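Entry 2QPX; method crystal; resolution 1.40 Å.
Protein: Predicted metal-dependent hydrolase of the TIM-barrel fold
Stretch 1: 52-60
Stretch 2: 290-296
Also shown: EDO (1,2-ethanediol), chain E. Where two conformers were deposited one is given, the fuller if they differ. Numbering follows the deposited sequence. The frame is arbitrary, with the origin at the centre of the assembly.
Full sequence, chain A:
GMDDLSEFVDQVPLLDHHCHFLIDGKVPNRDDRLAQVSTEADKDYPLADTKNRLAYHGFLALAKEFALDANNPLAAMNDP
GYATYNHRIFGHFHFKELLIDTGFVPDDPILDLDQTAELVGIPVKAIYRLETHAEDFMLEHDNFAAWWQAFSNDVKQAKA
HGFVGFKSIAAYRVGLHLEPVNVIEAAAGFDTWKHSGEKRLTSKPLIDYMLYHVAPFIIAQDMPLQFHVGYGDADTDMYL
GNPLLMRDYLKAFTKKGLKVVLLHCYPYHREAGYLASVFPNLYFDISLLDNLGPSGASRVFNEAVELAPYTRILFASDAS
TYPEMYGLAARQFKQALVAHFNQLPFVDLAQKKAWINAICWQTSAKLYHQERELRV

Stretch 1 52-60: NRLAYHGFL
Stretch 2 (290-296) DNLGPSG

Contact between the start of one helix and the end of another, more than 230 residues apart in the chain, burying 314 Å² summed over both sides. In the first stretch, Asn52 and Arg53 are extended or turn-like (phi/psi -101/17 and -98/157); Leu54 to Leu60 have helical phi/psi, near -60/-40, with backbone hydrogen bonds Gly58 N to Leu54 O, Phe59 N to Ala55 O and Leu60 N to Tyr56 O, each 2.9 Å. In the second stretch a helix arriving from earlier in the chain runs through Asp290, Asn291 (-97/-41) and Leu292 (-89/-10). Gly293, at -130/58, is the first residue to leave helical angles; Pro294, Ser295 and Gly296 then return to helical phi/psi, and Gly296 N donates to Gly293 O at 2.8 Å. The register is set by Ala55 and Leu292, whose CA atoms lie 5.0 Å apart.

Leu292 has the largest covered area, 68 Å². Its CA-to-CB bond points sideways and its side chain is m,t (chi1 -55°, chi2 -162°), which brings Leu292 CD2 to 3.9 Å from Phe59 CZ and 4.4 Å from Ala55 CB. Phe59 also leaves its backbone sideways, but with chi1 -76° (m) and chi2 5° the end of its ring comes nearer, and CD2 of Leu292 meets that ring obliquely. The carbonyl of Leu292 serves the polar side of the contact. Arg53, its CA-to-CB bond toward the second stretch, has chi1 -57° (m), chi2 174° (t), chi3 65° (p) and chi4 -108°, and places Arg53 NH2 3.0 Å from Leu292 O; the N-H...O angle of 124° makes this a weak hydrogen bond, and the guanidinium has further partners elsewhere in the structure. A water adds a second link: it accepts from Ala55 N at 3.0 Å and donates to Leu292 O at 3.0 Å, thus joining the Ala55 amide, in the first turn of the first helix, to the carbonyl of Leu292, the last helical residue before Gly293.

Ala55 belongs to the pair of residues whose CA atoms lie nearest each other. Ala55 CB points toward the second stretch and lies 3.5 Å from Leu292 O and 3.7 Å from Asn291 O; these are packing distances, since a methyl offers no polar hydrogen.

Leu54 and Pro294 have 47 and 46 Å² covered by the other stretch and face one another, each with CB toward the opposing stretch. Leu54 is t,p (chi1 -164°, chi2 58°); Leu54 CG lies 4.2 Å from Pro294 CG, and Leu54 CD2 reaches 3.8 Å from Ser295 CB. The proline ring, C-gamma endo, also packs on Ala55, with Pro294 CG 3.9 Å from Ala55 CA and Pro294 CD 4.1 Å from Ala55 CB. Ser295 (chi1 71°, p) sets its CB sideways. The CA-to-CB bond of Tyr56 points away from the second stretch. His57 (chi1 -66°, m; chi2 -92°) is out of reach of the second stretch; His57 NE2 donates to O2 of an ethanediol at 3.0 Å, near the plane of the imidazole.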

# COMPACT_ATOMS: atom_id res chain seq x y z
N ASN A 52 20.48 -13.01 7.14
CA ASN A 52 20.56 -11.58 7.35
C ASN A 52 19.20 -10.88 7.33
O ASN A 52 19.11 -9.65 7.23
CB ASN A 52 21.56 -10.95 6.35
CG ASN A 52 23.00 -11.11 6.80
OD1 ASN A 52 23.81 -11.74 6.11
ND2 ASN A 52 23.32 -10.58 7.95
N ARG A 53 18.14 -11.65 7.49
CA ARG A 53 16.80 -11.16 7.77
C ARG A 53 16.54 -11.27 9.25
O ARG A 53 17.11 -12.15 9.91
CB ARG A 53 15.76 -12.00 7.03
CG ARG A 53 15.97 -12.02 5.52
CD ARG A 53 15.02 -12.95 4.81
NE ARG A 53 13.63 -12.56 4.91
CZ ARG A 53 12.69 -13.15 5.63
NH1 ARG A 53 12.94 -14.17 6.43
NH2 ARG A 53 11.46 -12.72 5.54
N LEU A 54 15.61 -10.47 9.74
CA LEU A 54 15.30 -10.47 11.16
C LEU A 54 14.64 -11.77 11.65
O LEU A 54 14.90 -12.19 12.79
CB LEU A 54 14.43 -9.26 11.52
CG LEU A 54 14.35 -8.92 13.01
CD1 LEU A 54 15.77 -8.64 13.59
CD2 LEU A 54 13.46 -7.70 13.27
N ALA A 55 13.84 -12.43 10.82
CA ALA A 55 13.10 -13.61 11.27
C ALA A 55 14.03 -14.69 11.84
O ALA A 55 13.75 -15.28 12.87
CB ALA A 55 12.24 -14.21 10.11
N TYR A 56 15.11 -14.96 11.12
CA TYR A 56 16.07 -15.97 11.58
C TYR A 56 16.59 -15.62 12.97
O TYR A 56 16.70 -16.50 13.85
CB TYR A 56 17.20 -16.13 10.58
CG TYR A 56 18.38 -16.97 11.07
CD1 TYR A 56 18.26 -18.33 11.28
CD2 TYR A 56 19.59 -16.37 11.31
CE1 TYR A 56 19.37 -19.07 11.71
CE2 TYR A 56 20.67 -17.08 11.74
CZ TYR A 56 20.57 -18.43 11.92
OH TYR A 56 21.70 -19.15 12.36
N HIS A 57 16.94 -14.36 13.15
CA HIS A 57 17.41 -13.93 14.47
C HIS A 57 16.37 -14.04 15.56
O HIS A 57 16.72 -14.39 16.71
CB HIS A 57 18.01 -12.54 14.38
CG HIS A 57 19.26 -12.53 13.57
ND1 HIS A 57 20.51 -12.70 14.11
CD2 HIS A 57 19.44 -12.46 12.21
CE1 HIS A 57 21.41 -12.71 13.13
NE2 HIS A 57 20.78 -12.56 11.97
N GLY A 58 15.11 -13.81 15.24
CA GLY A 58 14.02 -14.09 16.17
C GLY A 58 13.94 -15.54 16.53
O GLY A 58 13.74 -15.88 17.69
N PHE A 59 14.08 -16.41 15.54
CA PHE A 59 14.06 -17.85 15.82
C PHE A 59 15.20 -18.23 16.73
O PHE A 59 15.02 -19.01 17.67
CB PHE A 59 14.23 -18.69 14.54
CG PHE A 59 13.01 -18.77 13.65
CD1 PHE A 59 11.85 -18.07 13.88
CD2 PHE A 59 13.06 -19.59 12.55
CE1 PHE A 59 10.77 -18.17 13.01
CE2 PHE A 59 11.99 -19.70 11.68
CZ PHE A 59 10.85 -18.98 11.92
N LEU A 60 16.39 -17.71 16.46
CA LEU A 60 17.55 -18.01 17.33
C LEU A 60 17.35 -17.54 18.74
O LEU A 60 17.76 -18.21 19.70
CB LEU A 60 18.81 -17.34 16.80
CG LEU A 60 19.45 -17.90 15.56
CD1 LEU A 60 20.80 -17.16 15.32
CD2 LEU A 60 19.68 -19.43 15.63
N ASP A 290 3.44 -12.35 10.55
CA ASP A 290 3.61 -12.05 11.93
C ASP A 290 4.93 -12.63 12.47
O ASP A 290 5.55 -11.99 13.31
CB ASP A 290 2.35 -12.36 12.78
CG ASP A 290 1.80 -13.79 12.71
OD1 ASP A 290 2.43 -14.70 12.10
OD2 ASP A 290 0.66 -13.97 13.34
N ASN A 291 5.34 -13.81 11.96
CA ASN A 291 6.61 -14.49 12.32
C ASN A 291 7.76 -14.23 11.35
O ASN A 291 8.89 -14.04 11.77
CB ASN A 291 6.48 -16.00 12.56
CG ASN A 291 5.51 -16.71 11.60
OD1 ASN A 291 5.15 -16.19 10.55
ND2 ASN A 291 5.09 -17.95 11.97
N LEU A 292 7.49 -14.24 10.05
CA LEU A 292 8.62 -14.10 9.08
C LEU A 292 8.94 -12.67 8.74
O LEU A 292 9.98 -12.37 8.12
CB LEU A 292 8.38 -14.95 7.82
CG LEU A 292 8.10 -16.46 8.03
CD1 LEU A 292 8.33 -17.22 6.72
CD2 LEU A 292 8.96 -17.03 9.14
N GLY A 293 8.08 -11.76 9.18
CA GLY A 293 8.33 -10.30 9.06
C GLY A 293 8.11 -9.67 10.41
O GLY A 293 7.27 -8.73 10.59
N PRO A 294 8.87 -10.14 11.40
CA PRO A 294 8.52 -9.83 12.79
C PRO A 294 8.56 -8.35 13.16
O PRO A 294 7.74 -7.91 14.00
CB PRO A 294 9.54 -10.68 13.58
CG PRO A 294 10.68 -10.83 12.68
CD PRO A 294 10.08 -10.99 11.34
N SER A 295 9.44 -7.55 12.55
CA SER A 295 9.39 -6.08 12.84
C SER A 295 8.13 -5.37 12.31
O SER A 295 7.83 -4.22 12.67
CB SER A 295 10.64 -5.37 12.32
OG SER A 295 10.64 -5.31 10.88
N GLY A 296 7.38 -6.03 11.42
CA GLY A 296 6.18 -5.43 10.83
C GLY A 296 4.88 -5.82 11.50
O GLY A 296 3.85 -5.25 11.19
C1 EDO E . 23.88 -14.21 10.34
O1 EDO E . 24.51 -14.97 9.33
C2 EDO E . 24.34 -12.77 10.07
O2 EDO E . 23.29 -11.87 10.42
O HOH W 1 12.61 -11.07 8.44